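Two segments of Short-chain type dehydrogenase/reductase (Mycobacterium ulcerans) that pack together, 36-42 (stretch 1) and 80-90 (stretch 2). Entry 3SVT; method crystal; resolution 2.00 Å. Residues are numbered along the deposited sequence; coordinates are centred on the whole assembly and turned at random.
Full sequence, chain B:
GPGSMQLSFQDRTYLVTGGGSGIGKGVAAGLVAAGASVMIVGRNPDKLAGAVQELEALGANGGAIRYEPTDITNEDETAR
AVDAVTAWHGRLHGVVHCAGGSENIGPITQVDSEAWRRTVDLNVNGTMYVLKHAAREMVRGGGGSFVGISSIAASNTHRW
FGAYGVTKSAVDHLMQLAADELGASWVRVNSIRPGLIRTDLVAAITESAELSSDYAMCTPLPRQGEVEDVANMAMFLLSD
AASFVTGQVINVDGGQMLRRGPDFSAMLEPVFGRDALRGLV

Stretch 1 36-42: ASVMIVG
Stretch 2, residues 80-90: RAVDAVTAWHG

A β-strand, Ser-37 onward, lies against an α-helix that enters the segment already formed and runs through Arg-80 toward His-89. Their N-to-C directions make an angle of 166°, nearly antiparallel, and the axes approach to 9.3 Å. The register follows: Ser-37 CA is 9.1 Å from His-89 CA, Met-39 CA 6.3 Å from Val-85 CA, and Val-41 CA 7.6 Å from Ala-81 CA. Strand phi/psi values lie near -110/130, so side chains alternate: Ser-37, Met-39 and Val-41 direct CA-to-CB toward the helix, while that of Val-38 points away. Helical phi/psi values lie near -65/-40 from Arg-80 to Thr-86, then depart at Ala-87 (-67/-21), Trp-88 (-53/-59) and His-89 (-120/-2); the i, i+3, i+4 spacing places Ala-81, Ala-84, Val-85 and Trp-88 on the face turned to the strand.

Met-39 is the centre of the contact. With chi1 and chi2 both t (-169°, -176°) its chain extends over the helix, and chi3 at m (-80°) turns the methyl so that CE lies 3.7 Å from Ala-84 CB and 3.6 Å from Val-85 N. SD passes 3.8 Å from Ala-81 O. A long, unbranched side chain suits this place because it reaches past its own CB to meet the methyl of Ala-84 with CE, while SD lies by Ala-81 O. Nearer its root, Met-39 CB meets Val-85 CG2 at 3.9 Å, Val-85 having chi1 p (66°). At the far end Val-41, chi1 m (-59°), brings CG1 to 4.1 Å from Ala-81 CB, a modest apolar contact between two small residues.

Trp-88, chi1 t (-169°) and chi2 -3°, reaches back to the start of the strand. Ser-37 CB sits over one face of its six-membered ring, 3.9 Å from the centroid and 23° off the normal, a CH-pi contact in which a slightly polarised CH meets the pi cloud. At the ring edge, Trp-88 CZ3 approaches Val-38 O to 3.4 Å and Met-39 N to 4.0 Å, so the ring turns its CZ3 edge to the strand backbone and one face to Ser-37 CB. Ser-37, chi1 m (-70°), also carries OG to 3.1 Å from His-89 CE1; His-89 has chi1 m (-59°) and chi2 111°, and its ND1 is hydrogen-bonded elsewhere in the structure.

No hydrogen bond crosses the interface, which buries 347 Å² in all. Within the helix, Val-85 N bonds Ala-81 O at 3.0 Å, and Thr-86 (chi1 m, -54°), its CA-to-CB bond pointing away from the strand, hydrogen-bonds through OG1 to Val-82 O at 2.7 Å. Gly-90 then leaves helical geometry at phi/psi 106/-15, where a CB would jam against the preceding carbonyl O.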

# COMPACT_ATOMS: atom_id res chain seq x y z
N ALA B 36 -19.50 -11.11 -27.94
CA ALA B 36 -18.07 -11.00 -28.30
C ALA B 36 -17.54 -12.25 -29.02
O ALA B 36 -18.10 -13.36 -28.90
CB ALA B 36 -17.21 -10.74 -27.06
N SER B 37 -16.45 -12.04 -29.77
CA SER B 37 -15.59 -13.12 -30.26
C SER B 37 -14.46 -13.37 -29.27
O SER B 37 -13.72 -12.45 -28.90
CB SER B 37 -15.02 -12.77 -31.63
OG SER B 37 -16.04 -12.79 -32.60
N VAL B 38 -14.32 -14.61 -28.85
CA VAL B 38 -13.31 -14.99 -27.91
C VAL B 38 -12.46 -16.13 -28.49
O VAL B 38 -12.99 -17.06 -29.09
CB VAL B 38 -13.94 -15.46 -26.60
CG1 VAL B 38 -12.83 -15.83 -25.59
CG2 VAL B 38 -14.86 -14.37 -26.03
N MET B 39 -11.14 -16.03 -28.30
CA MET B 39 -10.24 -17.17 -28.40
C MET B 39 -9.77 -17.53 -26.99
O MET B 39 -9.21 -16.67 -26.27
CB MET B 39 -9.02 -16.86 -29.27
CG MET B 39 -8.20 -18.10 -29.60
SD MET B 39 -6.69 -17.77 -30.54
CE MET B 39 -7.39 -17.61 -32.19
N ILE B 40 -10.04 -18.76 -26.59
CA ILE B 40 -9.51 -19.33 -25.36
C ILE B 40 -8.25 -20.15 -25.65
O ILE B 40 -8.22 -20.96 -26.57
CB ILE B 40 -10.51 -20.23 -24.60
CG1 ILE B 40 -11.10 -21.33 -25.52
CG2 ILE B 40 -11.62 -19.37 -24.00
CD1 ILE B 40 -12.01 -22.33 -24.77
N VAL B 41 -7.20 -19.92 -24.88
CA VAL B 41 -5.99 -20.69 -25.02
C VAL B 41 -5.68 -21.34 -23.67
O VAL B 41 -6.12 -20.86 -22.61
CB VAL B 41 -4.83 -19.83 -25.51
CG1 VAL B 41 -5.16 -19.18 -26.85
CG2 VAL B 41 -4.45 -18.77 -24.48
N GLY B 42 -4.95 -22.45 -23.73
CA GLY B 42 -4.56 -23.23 -22.56
C GLY B 42 -3.79 -24.48 -22.94
O GLY B 42 -3.61 -24.79 -24.13
N ARG B 80 2.09 -16.85 -31.42
CA ARG B 80 1.28 -17.39 -32.53
C ARG B 80 -0.21 -17.25 -32.25
O ARG B 80 -0.97 -16.90 -33.14
CB ARG B 80 1.58 -18.86 -32.74
CG ARG B 80 2.82 -19.14 -33.53
CD ARG B 80 2.76 -20.54 -34.06
NE ARG B 80 4.04 -21.23 -34.03
CZ ARG B 80 5.12 -20.88 -34.74
NH1 ARG B 80 5.12 -19.81 -35.53
NH2 ARG B 80 6.23 -21.61 -34.63
N ALA B 81 -0.58 -17.54 -31.01
CA ALA B 81 -1.94 -17.41 -30.56
C ALA B 81 -2.41 -15.98 -30.63
O ALA B 81 -3.55 -15.72 -30.99
CB ALA B 81 -2.04 -17.93 -29.12
N VAL B 82 -1.54 -15.04 -30.27
CA VAL B 82 -1.89 -13.63 -30.37
C VAL B 82 -2.06 -13.20 -31.84
O VAL B 82 -2.94 -12.43 -32.14
CB VAL B 82 -0.87 -12.74 -29.66
CG1 VAL B 82 -1.15 -11.30 -29.95
CG2 VAL B 82 -0.90 -13.02 -28.11
N ASP B 83 -1.21 -13.67 -32.74
CA ASP B 83 -1.37 -13.42 -34.19
C ASP B 83 -2.72 -13.91 -34.68
O ASP B 83 -3.42 -13.21 -35.39
CB ASP B 83 -0.30 -14.17 -35.02
CG ASP B 83 1.11 -13.70 -34.74
OD1 ASP B 83 1.30 -12.57 -34.26
OD2 ASP B 83 2.06 -14.46 -35.03
N ALA B 84 -3.06 -15.13 -34.29
CA ALA B 84 -4.29 -15.76 -34.74
C ALA B 84 -5.52 -15.01 -34.27
O ALA B 84 -6.42 -14.77 -35.04
CB ALA B 84 -4.35 -17.18 -34.25
N VAL B 85 -5.57 -14.63 -32.99
CA VAL B 85 -6.75 -13.94 -32.52
C VAL B 85 -6.91 -12.56 -33.17
O VAL B 85 -8.00 -12.12 -33.42
CB VAL B 85 -6.84 -13.84 -31.02
CG1 VAL B 85 -5.72 -12.96 -30.44
CG2 VAL B 85 -8.21 -13.29 -30.64
N THR B 86 -5.80 -11.90 -33.45
CA THR B 86 -5.80 -10.59 -34.07
C THR B 86 -6.17 -10.65 -35.56
O THR B 86 -6.89 -9.79 -36.07
CB THR B 86 -4.41 -9.97 -33.91
OG1 THR B 86 -4.04 -9.98 -32.52
CG2 THR B 86 -4.39 -8.54 -34.45
N ALA B 87 -5.65 -11.67 -36.23
CA ALA B 87 -5.94 -11.90 -37.64
C ALA B 87 -7.40 -12.29 -37.87
O ALA B 87 -7.92 -12.14 -38.98
CB ALA B 87 -5.01 -12.98 -38.19
N TRP B 88 -8.06 -12.77 -36.81
CA TRP B 88 -9.44 -13.26 -36.92
C TRP B 88 -10.35 -12.21 -37.57
O TRP B 88 -10.96 -12.47 -38.60
CB TRP B 88 -9.96 -13.63 -35.54
CG TRP B 88 -11.27 -14.39 -35.47
CD1 TRP B 88 -12.10 -14.74 -36.51
CD2 TRP B 88 -11.91 -14.86 -34.28
NE1 TRP B 88 -13.20 -15.42 -36.02
CE2 TRP B 88 -13.10 -15.51 -34.66
CE3 TRP B 88 -11.58 -14.83 -32.92
CZ2 TRP B 88 -13.96 -16.10 -33.73
CZ3 TRP B 88 -12.44 -15.43 -32.00
CH2 TRP B 88 -13.61 -16.05 -32.41
N HIS B 89 -10.44 -11.03 -36.95
CA HIS B 89 -11.21 -9.90 -37.50
C HIS B 89 -10.37 -8.65 -37.76
O HIS B 89 -10.90 -7.65 -38.26
CB HIS B 89 -12.35 -9.51 -36.56
CG HIS B 89 -13.32 -10.62 -36.30
ND1 HIS B 89 -13.43 -11.23 -35.07
CD2 HIS B 89 -14.19 -11.25 -37.13
CE1 HIS B 89 -14.35 -12.18 -35.15
NE2 HIS B 89 -14.82 -12.22 -36.39
N GLY B 90 -9.08 -8.70 -37.44
CA GLY B 90 -8.17 -7.58 -37.71
C GLY B 90 -7.76 -6.76 -36.50
O GLY B 90 -6.80 -5.99 -36.58